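PDB 3TIO: protein YrdA from Escherichia coli, which binds zinc and is a homologue of the gamma-class carbonic anhydrases, although its own catalytic role remains uncertain. Local coordinates for residues Val48-Ile53 against Pro79-Glu84; Thr57-Gly62 against Val86-Lys91; Asp119-Gly124 against Lys133-Gly138. The protein carries 1 engineered substitution. All blocks are in the same frame, centred on the assembly; numbering follows the deposited sequence.

How the contacts relate
Contacts 1 and 2 join the same two successive coils of a left-handed beta-helix, one on each of two faces: strand 50-53 runs on to 58-59, and strand 80-82 on to 87-88. Their centres are about 14 Å apart, and they meet at the corner, where Thr-57 OG1 lies 2.8 Å from Gly-83 O in a probable hydrogen bond. Contact 3 comes later in the chain, centred about 18 Å from contact 1 and 16 Å from contact 2; it touches neither, its nearest atoms being about 7 Å from each. Contact 2 supplies His-90 to an intersubunit zinc site, whereas Leu-80 in contact 1 has its side chain about 9 Å from another zinc ion.

Contact 1. Residues Val48-Ile53 against Pro79-Glu84; sequences VHYVQI and PLTIGE
Pro-79 packs against two aromatic rings at once. Its CD sits over the face of the His-49 ring, 3.5 Å from the centroid and 12° off the normal, while its CB lies over the centre of the Tyr-50 ring, again 3.5 Å from the centroid; both are CH-pi contacts. The Tyr-50 ring reaches the proline because CG lies between the backbone N and the carbonyl carbon (chi1 70°). Tyr-50 N donates to His-49 ND1 at 2.9 Å, close to the ring plane, which restrains the rotation of the imidazole. Arg-31 adds a cation-pi contact to Tyr-50, and a water links Tyr-50 OH to Thr-81 OG1.

Gln-52 extends alongside Thr-81, with OE1 3.6 Å from Thr-81 CG2. A second water donates both to Gln-52 OE1 and to Ile-82 O, and so ties the end of the glutamine to the neighbouring backbone.

On the face shared by Val-51, Leu-80 and Ile-53, Ile-82 points the same way as Ile-53 and brings its CD1 to 4.1 Å from Ile-53 CG1; both isoleucines also rest on Leu-65 of strand 64-66, which belongs to another sheet. The backbones are parallel, their axes 4° apart, and Gln-52 is held through both backbone polar atoms: its N donates to Leu-80 O at 2.9 Å, and its O accepts from Ile-82 N at 2.8 Å. Aliphatic side chains turned toward another sheet, with a ladder of in-register parallel strands from successive coils, are characteristic of the left-handed beta-helix of gamma-class carbonic anhydrases.

Contact 2. Residues Thr57-Gly62 against Val86-Lys91; sequences TNIQDG and VTVGHK. With ZN (zinc ion), chain I; PO4 (phosphate ion), chain H.
Gln-60 and Asp-61 approach His-90 at a corner of the left-handed beta-helix, just past parallel strands 58-59 and 87-88, where this histidine reaches out to a zinc ion shared between subunits. His-90 NE2 binds the metal at 2.1 Å; His-66, His-69 and His-95 of the third subunit complete the site. Asp-61 OD1 lies at the edge of the imidazole and accepts a weak, bent hydrogen bond from His-90 ND1 (N-H...O 118°); the stronger partner of this carboxylate is Arg-45 of the third subunit, in a salt bridge. Gln-60 OE1 stands over the ring face, 3.1 Å above its plane and displaced toward the rim, with amide and ring planes 85° apart. A water donates to Gln-60 OE1 and accepts from His-90 N.

In the next shell, Gln-60 NE2 donates to Asn-58 OD1 at 3.1 Å, and Asn-58 ND2 gives a nearly straight bond to Thr-87 OG1 at 3.3 Å. With CG between its backbone N and carbonyl carbon (chi1 59°), Asn-58 turns its amide toward the neighbouring coil. An alanine here would probably leave Gln-60 NE2 without this acceptor and Thr-87 OG1 without this donor, with the Gln-60 amide freer to turn above the zinc-binding ring. Thr-87 OG1 is itself paired with Ser-163 OG.

Lys-91 N donates to Asp-61 O at 2.8 Å, while Lys-91 NZ bonds Gly-62 O of the third subunit and donates at 2.9 Å to O1 of a phosphate, probably from the crystallisation liquor, that Lys-91 of the other two subunits also bonds.

Contact 3. Residues Asp119-Gly124 against Lys133-Gly138; sequences DDVMIG and KRLESG
Ile-123 and Leu-135 cross at about a right angle and meet tip to tip, CD1 to CD1 at 3.7 Å. Leu-135 leaves its backbone pointing toward residues 119-124, whereas Ile-123 gets there by the end of its chain: CG1 is anti to the carbonyl carbon (chi1 -62°) and carries CD1 over to the leucine. Val-121, two residues earlier, makes its closest contacts through CG2, which presses on the other backbone, 3.4 Å from Glu-136 O and 3.7 Å from Ser-137 CA. That carbonyl oxygen is buried here with no polar partner in the model.

The crossing is consistent with the fold. Strands 121-123 and 134-135 belong to two different sheets of the left-handed beta-helix, and the end-to-end directions of 119-123 and 135-138 differ by 108°; side chains from two faces converge inside a corner. The turn at Ser-137 and Gly-138 stacks on the corresponding turn at Asp-119 and Asp-120, one coil earlier: Asp-120 and Gly-138, nearest each other by CA, both have positive phi.

Polar contacts there use Ser-137, whose OG is anti to its backbone N (chi1 175°) and donates to Asp-119 O at 2.6 Å from well above the carbonyl plane. Gly-138 N donates to Asp-120 O at 2.8 Å, likewise from above the plane, and adds a long, weak bond to Asp-119 O. The two carboxylates turn to other residues: Asp-120 forms a salt bridge with Arg-102, and Asp-119 accepts from Asn-101 N. One water donates to both Asp-120 OD2, at 2.6 Å, and Ser-137 OG, at 3.0 Å.

Contact 1. Residues Val48-Ile53 against Pro79-Glu84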
loop_
_atom_site.group_PDB
_atom_site.type_symbol
_atom_site.label_atom_id
_atom_site.label_comp_id
_atom_site.label_asym_id
_atom_site.label_seq_id
_atom_site.Cartn_x
_atom_site.Cartn_y
_atom_site.Cartn_z
ATOM N N VAL A 48 -14.827 -0.272 15.376
ATOM C CA VAL A 48 -15.931 -1.180 15.696
ATOM C C VAL A 48 -15.521 -2.250 16.703
ATOM O O VAL A 48 -16.367 -2.881 17.333
ATOM C CB VAL A 48 -16.508 -1.857 14.435
ATOM C CG1 VAL A 48 -17.204 -0.823 13.568
ATOM C CG2 VAL A 48 -15.413 -2.546 13.659
ATOM N N HIS A 49 -14.217 -2.459 16.839
ATOM C CA HIS A 49 -13.691 -3.411 17.809
ATOM C C HIS A 49 -12.270 -2.979 18.129
ATOM O O HIS A 49 -11.767 -2.026 17.536
ATOM C CB HIS A 49 -13.725 -4.844 17.275
ATOM C CG HIS A 49 -14.057 -5.858 18.328
ATOM N ND1 HIS A 49 -13.263 -6.071 19.434
ATOM C CD2 HIS A 49 -15.125 -6.680 18.469
ATOM C CE1 HIS A 49 -13.827 -6.978 20.212
ATOM N NE2 HIS A 49 -14.958 -7.364 19.650
ATOM N N TYR A 50 -11.614 -3.665 19.056
ATOM C CA TYR A 50 -10.274 -3.261 19.447
ATOM C C TYR A 50 -9.132 -3.930 18.705
ATOM O O TYR A 50 -9.299 -4.965 18.059
ATOM C CB TYR A 50 -10.084 -3.478 20.958
ATOM C CG TYR A 50 -10.017 -4.930 21.395
ATOM C CD1 TYR A 50 -8.850 -5.678 21.241
ATOM C CD2 TYR A 50 -11.126 -5.554 21.966
ATOM C CE1 TYR A 50 -8.786 -7.018 21.647
ATOM C CE2 TYR A 50 -11.075 -6.887 22.374
ATOM C CZ TYR A 50 -9.907 -7.612 22.212
ATOM O OH TYR A 50 -9.866 -8.931 22.601
ATOM N N VAL A 51 -7.969 -3.298 18.804
ATOM C CA VAL A 51 -6.735 -3.806 18.227
ATOM C C VAL A 51 -5.818 -3.940 19.431
ATOM O O VAL A 51 -5.630 -2.980 20.180
ATOM C CB VAL A 51 -6.098 -2.815 17.222
ATOM C CG1 VAL A 51 -4.738 -3.342 16.773
ATOM C CG2 VAL A 51 -7.015 -2.619 16.027
ATOM N N GLN A 52 -5.268 -5.131 19.627
ATOM C CA GLN A 52 -4.382 -5.391 20.750
ATOM C C GLN A 52 -3.032 -5.837 20.210
ATOM O O GLN A 52 -2.946 -6.835 19.496
ATOM C CB GLN A 52 -4.981 -6.492 21.630
ATOM C CG GLN A 52 -4.248 -6.731 22.939
ATOM C CD GLN A 52 -4.830 -7.899 23.717
ATOM O OE1 GLN A 52 -4.472 -9.055 23.488
ATOM N NE2 GLN A 52 -5.747 -7.601 24.628
ATOM N N ILE A 53 -1.982 -5.091 20.540
ATOM C CA ILE A 53 -0.640 -5.418 20.079
ATOM C C ILE A 53 0.297 -5.692 21.260
ATOM O O ILE A 53 0.496 -4.830 22.122
ATOM C CB ILE A 53 -0.078 -4.276 19.207
ATOM C CG1 ILE A 53 -1.075 -3.954 18.089
ATOM C CG2 ILE A 53 1.271 -4.671 18.634
ATOM C CD1 ILE A 53 -0.571 -2.967 17.048
ATOM N N PRO A 79 -11.991 -8.367 17.008
ATOM C CA PRO A 79 -10.700 -7.701 17.181
ATOM C C PRO A 79 -9.531 -8.220 16.356
ATOM O O PRO A 79 -9.584 -9.297 15.760
ATOM C CB PRO A 79 -10.440 -7.872 18.670
ATOM C CG PRO A 79 -10.959 -9.263 18.905
ATOM C CD PRO A 79 -12.275 -9.256 18.150
ATOM N N LEU A 80 -8.480 -7.409 16.324
ATOM C CA LEU A 80 -7.233 -7.762 15.671
ATOM C C LEU A 80 -6.304 -7.938 16.866
ATOM O O LEU A 80 -6.106 -7.007 17.651
ATOM C CB LEU A 80 -6.736 -6.628 14.768
ATOM C CG LEU A 80 -5.274 -6.732 14.320
ATOM C CD1 LEU A 80 -5.040 -8.036 13.569
ATOM C CD2 LEU A 80 -4.928 -5.537 13.442
ATOM N N THR A 81 -5.760 -9.136 17.023
ATOM C CA THR A 81 -4.889 -9.421 18.149
ATOM C C THR A 81 -3.524 -9.870 17.656
ATOM O O THR A 81 -3.419 -10.783 16.839
ATOM C CB THR A 81 -5.500 -10.523 19.037
ATOM O OG1 THR A 81 -6.842 -10.159 19.392
ATOM C CG2 THR A 81 -4.678 -10.708 20.304
ATOM N N ILE A 82 -2.483 -9.213 18.154
ATOM C CA ILE A 82 -1.111 -9.528 17.780
ATOM C C ILE A 82 -0.307 -9.769 19.055
ATOM O O ILE A 82 -0.387 -8.979 19.999
ATOM C CB ILE A 82 -0.471 -8.362 16.991
ATOM C CG1 ILE A 82 -1.340 -8.016 15.778
ATOM C CG2 ILE A 82 0.942 -8.736 16.570
ATOM C CD1 ILE A 82 -0.919 -6.748 15.053
ATOM N N GLY A 83 0.463 -10.854 19.071
ATOM C CA GLY A 83 1.263 -11.195 20.235
ATOM C C GLY A 83 2.518 -10.371 20.465
ATOM O O GLY A 83 2.641 -9.248 19.973
ATOM N N GLU A 84 3.452 -10.941 21.223
ATOM C CA GLU A 84 4.710 -10.269 21.545
ATOM C C GLU A 84 5.839 -10.698 20.612
ATOM O O GLU A 84 5.805 -11.785 20.037
ATOM C CB GLU A 84 5.124 -10.579 22.988
ATOM C CG GLU A 84 4.026 -10.406 24.021
ATOM C CD GLU A 84 4.538 -10.586 25.438
ATOM O OE1 GLU A 84 5.371 -11.489 25.658
ATOM O OE2 GLU A 84 4.101 -9.828 26.332
HETATM O O HOH W 1 -7.914 -10.504 21.810
HETATM O O HOH W 2 -1.623 -9.329 22.471
#

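Contact 2. Residues Thr57-Gly62 against Val86-Lys91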
loop_
_atom_site.group_PDB
_atom_site.type_symbol
_atom_site.label_atom_id
_atom_site.label_comp_id
_atom_site.label_asym_id
_atom_site.label_seq_id
_atom_site.Cartn_x
_atom_site.Cartn_y
_atom_site.Cartn_z
ATOM N N THR A 57 6.653 -5.611 19.777
ATOM C CA THR A 57 6.198 -5.886 18.421
ATOM C C THR A 57 6.330 -4.649 17.549
ATOM O O THR A 57 6.006 -3.536 17.968
ATOM C CB THR A 57 4.730 -6.369 18.416
ATOM O OG1 THR A 57 4.688 -7.729 18.858
ATOM C CG2 THR A 57 4.122 -6.281 17.017
ATOM N N ASN A 58 6.817 -4.848 16.332
ATOM C CA ASN A 58 6.968 -3.736 15.412
ATOM C C ASN A 58 5.953 -3.804 14.277
ATOM O O ASN A 58 5.639 -4.880 13.767
ATOM C CB ASN A 58 8.402 -3.693 14.854
ATOM C CG ASN A 58 8.799 -4.966 14.124
ATOM O OD1 ASN A 58 8.500 -5.138 12.940
ATOM N ND2 ASN A 58 9.478 -5.866 14.826
ATOM N N ILE A 59 5.406 -2.646 13.932
ATOM C CA ILE A 59 4.450 -2.526 12.835
ATOM C C ILE A 59 5.174 -1.606 11.861
ATOM O O ILE A 59 5.215 -0.388 12.044
ATOM C CB ILE A 59 3.125 -1.875 13.288
ATOM C CG1 ILE A 59 2.518 -2.666 14.460
ATOM C CG2 ILE A 59 2.155 -1.820 12.113
ATOM C CD1 ILE A 59 2.297 -4.148 14.179
ATOM N N GLN A 60 5.756 -2.204 10.825
ATOM C CA GLN A 60 6.550 -1.451 9.863
ATOM C C GLN A 60 5.821 -0.540 8.877
ATOM O O GLN A 60 4.611 -0.660 8.665
ATOM C CB GLN A 60 7.489 -2.419 9.143
ATOM C CG GLN A 60 8.516 -3.004 10.110
ATOM C CD GLN A 60 9.434 -4.011 9.462
ATOM O OE1 GLN A 60 10.076 -3.719 8.457
ATOM N NE2 GLN A 60 9.510 -5.204 10.038
ATOM N N ASP A 61 6.601 0.370 8.295
ATOM C CA ASP A 61 6.141 1.404 7.368
ATOM C C ASP A 61 5.073 0.997 6.366
ATOM O O ASP A 61 5.220 0.004 5.661
ATOM C CB ASP A 61 7.322 1.969 6.561
ATOM C CG ASP A 61 8.597 2.078 7.365
ATOM O OD1 ASP A 61 9.076 1.037 7.859
ATOM O OD2 ASP A 61 9.132 3.203 7.481
ATOM N N GLY A 62 4.007 1.791 6.296
ATOM C CA GLY A 62 2.950 1.542 5.332
ATOM C C GLY A 62 1.951 0.447 5.629
ATOM O O GLY A 62 1.113 0.136 4.781
ATOM N N VAL A 86 6.578 -9.772 17.713
ATOM C CA VAL A 86 6.101 -9.990 16.354
ATOM C C VAL A 86 6.672 -8.920 15.436
ATOM O O VAL A 86 6.735 -7.747 15.797
ATOM C CB VAL A 86 4.560 -9.935 16.278
ATOM C CG1 VAL A 86 4.100 -9.943 14.819
ATOM C CG2 VAL A 86 3.967 -11.122 17.018
ATOM N N THR A 87 7.103 -9.347 14.255
ATOM C CA THR A 87 7.648 -8.439 13.259
ATOM C C THR A 87 6.649 -8.347 12.110
ATOM O O THR A 87 6.485 -9.294 11.344
ATOM C CB THR A 87 9.005 -8.949 12.728
ATOM O OG1 THR A 87 9.972 -8.906 13.787
ATOM C CG2 THR A 87 9.495 -8.082 11.569
ATOM N N VAL A 88 5.954 -7.219 12.020
ATOM C CA VAL A 88 4.993 -7.009 10.944
ATOM C C VAL A 88 5.705 -6.169 9.890
ATOM O O VAL A 88 5.962 -4.981 10.091
ATOM C CB VAL A 88 3.732 -6.287 11.454
ATOM C CG1 VAL A 88 2.775 -6.011 10.298
ATOM C CG2 VAL A 88 3.047 -7.149 12.512
ATOM N N GLY A 89 6.030 -6.818 8.774
ATOM C CA GLY A 89 6.756 -6.174 7.690
ATOM C C GLY A 89 6.127 -4.951 7.052
ATOM O O GLY A 89 4.962 -4.641 7.279
ATOM N N HIS A 90 6.915 -4.252 6.240
ATOM C CA HIS A 90 6.426 -3.056 5.560
ATOM C C HIS A 90 5.206 -3.378 4.713
ATOM O O HIS A 90 5.110 -4.460 4.128
ATOM C CB HIS A 90 7.479 -2.495 4.603
ATOM C CG HIS A 90 8.821 -2.269 5.221
ATOM N ND1 HIS A 90 9.077 -1.244 6.103
ATOM C CD2 HIS A 90 9.998 -2.911 5.038
ATOM C CE1 HIS A 90 10.357 -1.259 6.433
ATOM N NE2 HIS A 90 10.936 -2.261 5.800
ATOM N N LYS A 91 4.286 -2.420 4.641
ATOM C CA LYS A 91 3.093 -2.542 3.811
ATOM C C LYS A 91 2.208 -3.751 4.059
ATOM O O LYS A 91 1.481 -4.180 3.163
ATOM C CB LYS A 91 3.486 -2.536 2.329
ATOM C CG LYS A 91 3.896 -1.185 1.776
ATOM C CD LYS A 91 4.220 -1.310 0.293
ATOM C CE LYS A 91 4.352 0.047 -0.372
ATOM N NZ LYS A 91 3.060 0.780 -0.371
HETATM ZN ZN ZN I . 12.953 -2.704 5.808
HETATM P P PO4 H . 0.272 -1.561 -0.620
HETATM O O1 PO4 H . 0.319 -0.140 0.046
HETATM O O2 PO4 H . 1.230 -1.584 -1.876
HETATM O O3 PO4 H . 0.742 -2.649 0.422
HETATM O O4 PO4 H . -1.201 -1.879 -1.081
HETATM O O HOH W 3 9.781 -5.671 6.533
#

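Contact 3. Residues Asp119-Gly124 against Lys133-Gly138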
loop_
_atom_site.group_PDB
_atom_site.type_symbol
_atom_site.label_atom_id
_atom_site.label_comp_id
_atom_site.label_asym_id
_atom_site.label_seq_id
_atom_site.Cartn_x
_atom_site.Cartn_y
_atom_site.Cartn_z
ATOM N N ASP A 119 2.519 -19.427 17.216
ATOM C CA ASP A 119 3.854 -18.922 17.521
ATOM C C ASP A 119 4.949 -19.484 16.620
ATOM O O ASP A 119 4.801 -20.550 16.027
ATOM C CB ASP A 119 4.224 -19.222 18.980
ATOM C CG ASP A 119 3.101 -18.917 19.949
ATOM O OD1 ASP A 119 2.439 -17.872 19.801
ATOM O OD2 ASP A 119 2.888 -19.728 20.878
ATOM N N ASP A 120 6.054 -18.746 16.536
ATOM C CA ASP A 120 7.216 -19.148 15.753
ATOM C C ASP A 120 6.881 -19.533 14.320
ATOM O O ASP A 120 7.149 -20.652 13.877
ATOM C CB ASP A 120 7.931 -20.308 16.451
ATOM C CG ASP A 120 8.365 -19.955 17.862
ATOM O OD1 ASP A 120 9.069 -18.942 18.023
ATOM O OD2 ASP A 120 8.003 -20.688 18.807
ATOM N N VAL A 121 6.296 -18.588 13.596
ATOM C CA VAL A 121 5.922 -18.806 12.209
ATOM C C VAL A 121 6.488 -17.693 11.343
ATOM O O VAL A 121 6.618 -16.551 11.783
ATOM C CB VAL A 121 4.383 -18.827 12.046
ATOM C CG1 VAL A 121 4.005 -18.807 10.568
ATOM C CG2 VAL A 121 3.809 -20.065 12.724
ATOM N N MET A 122 6.831 -18.037 10.111
ATOM C CA MET A 122 7.345 -17.055 9.173
ATOM C C MET A 122 6.455 -17.082 7.939
ATOM O O MET A 122 6.141 -18.148 7.410
ATOM C CB MET A 122 8.784 -17.376 8.776
ATOM C CG MET A 122 9.427 -16.310 7.906
ATOM S SD MET A 122 11.136 -16.686 7.500
ATOM C CE MET A 122 11.825 -16.829 9.146
ATOM N N ILE A 123 6.027 -15.903 7.508
ATOM C CA ILE A 123 5.193 -15.776 6.323
ATOM C C ILE A 123 6.017 -14.996 5.309
ATOM O O ILE A 123 6.485 -13.897 5.597
ATOM C CB ILE A 123 3.895 -15.012 6.637
ATOM C CG1 ILE A 123 3.072 -15.790 7.669
ATOM C CG2 ILE A 123 3.095 -14.803 5.355
ATOM C CD1 ILE A 123 1.883 -15.030 8.212
ATOM N N GLY A 124 6.211 -15.576 4.130
ATOM C CA GLY A 124 7.002 -14.911 3.109
ATOM C C GLY A 124 6.381 -13.645 2.559
ATOM O O GLY A 124 5.163 -13.476 2.593
ATOM N N LYS A 133 -7.920 -19.197 8.040
ATOM C CA LYS A 133 -6.869 -20.196 7.887
ATOM C C LYS A 133 -5.943 -20.190 9.101
ATOM O O LYS A 133 -5.534 -19.131 9.578
ATOM C CB LYS A 133 -6.049 -19.952 6.615
ATOM C CG LYS A 133 -4.995 -21.035 6.374
ATOM C CD LYS A 133 -4.323 -20.897 5.019
ATOM C CE LYS A 133 -3.299 -22.006 4.799
ATOM N NZ LYS A 133 -3.917 -23.365 4.817
ATOM N N ARG A 134 -5.626 -21.378 9.606
ATOM C CA ARG A 134 -4.738 -21.509 10.753
ATOM C C ARG A 134 -3.345 -21.908 10.276
ATOM O O ARG A 134 -3.192 -22.863 9.512
ATOM C CB ARG A 134 -5.275 -22.566 11.729
ATOM C CG ARG A 134 -4.314 -22.918 12.864
ATOM C CD ARG A 134 -4.883 -24.011 13.758
ATOM N NE ARG A 134 -5.946 -23.518 14.628
ATOM C CZ ARG A 134 -5.740 -22.821 15.742
ATOM N NH1 ARG A 134 -4.507 -22.534 16.132
ATOM N NH2 ARG A 134 -6.770 -22.410 16.469
ATOM N N LEU A 135 -2.333 -21.168 10.716
ATOM C CA LEU A 135 -0.957 -21.465 10.339
ATOM C C LEU A 135 -0.253 -22.138 11.511
ATOM O O LEU A 135 -0.077 -21.541 12.577
ATOM C CB LEU A 135 -0.216 -20.185 9.935
ATOM C CG LEU A 135 -0.867 -19.341 8.832
ATOM C CD1 LEU A 135 0.145 -18.328 8.308
ATOM C CD2 LEU A 135 -1.355 -20.229 7.698
ATOM N N GLU A 136 0.134 -23.391 11.298
ATOM C CA GLU A 136 0.798 -24.202 12.310
ATOM C C GLU A 136 2.157 -23.671 12.750
ATOM O O GLU A 136 2.984 -23.270 11.932
ATOM C CB GLU A 136 0.948 -25.631 11.788
ATOM C CG GLU A 136 -0.380 -26.325 11.533
ATOM C CD GLU A 136 -0.236 -27.560 10.667
ATOM O OE1 GLU A 136 0.623 -28.411 10.981
ATOM O OE2 GLU A 136 -0.986 -27.680 9.675
ATOM N N SER A 137 2.373 -23.693 14.061
ATOM C CA SER A 137 3.609 -23.226 14.670
ATOM C C SER A 137 4.861 -23.922 14.139
ATOM O O SER A 137 4.850 -25.121 13.853
ATOM C CB SER A 137 3.528 -23.417 16.187
ATOM O OG SER A 137 4.749 -23.074 16.811
ATOM N N GLY A 138 5.935 -23.152 14.000
ATOM C CA GLY A 138 7.201 -23.701 13.546
ATOM C C GLY A 138 7.377 -23.943 12.062
ATOM O O GLY A 138 8.269 -24.691 11.663
HETATM O O HOH W 4 6.820 -23.027 18.935
#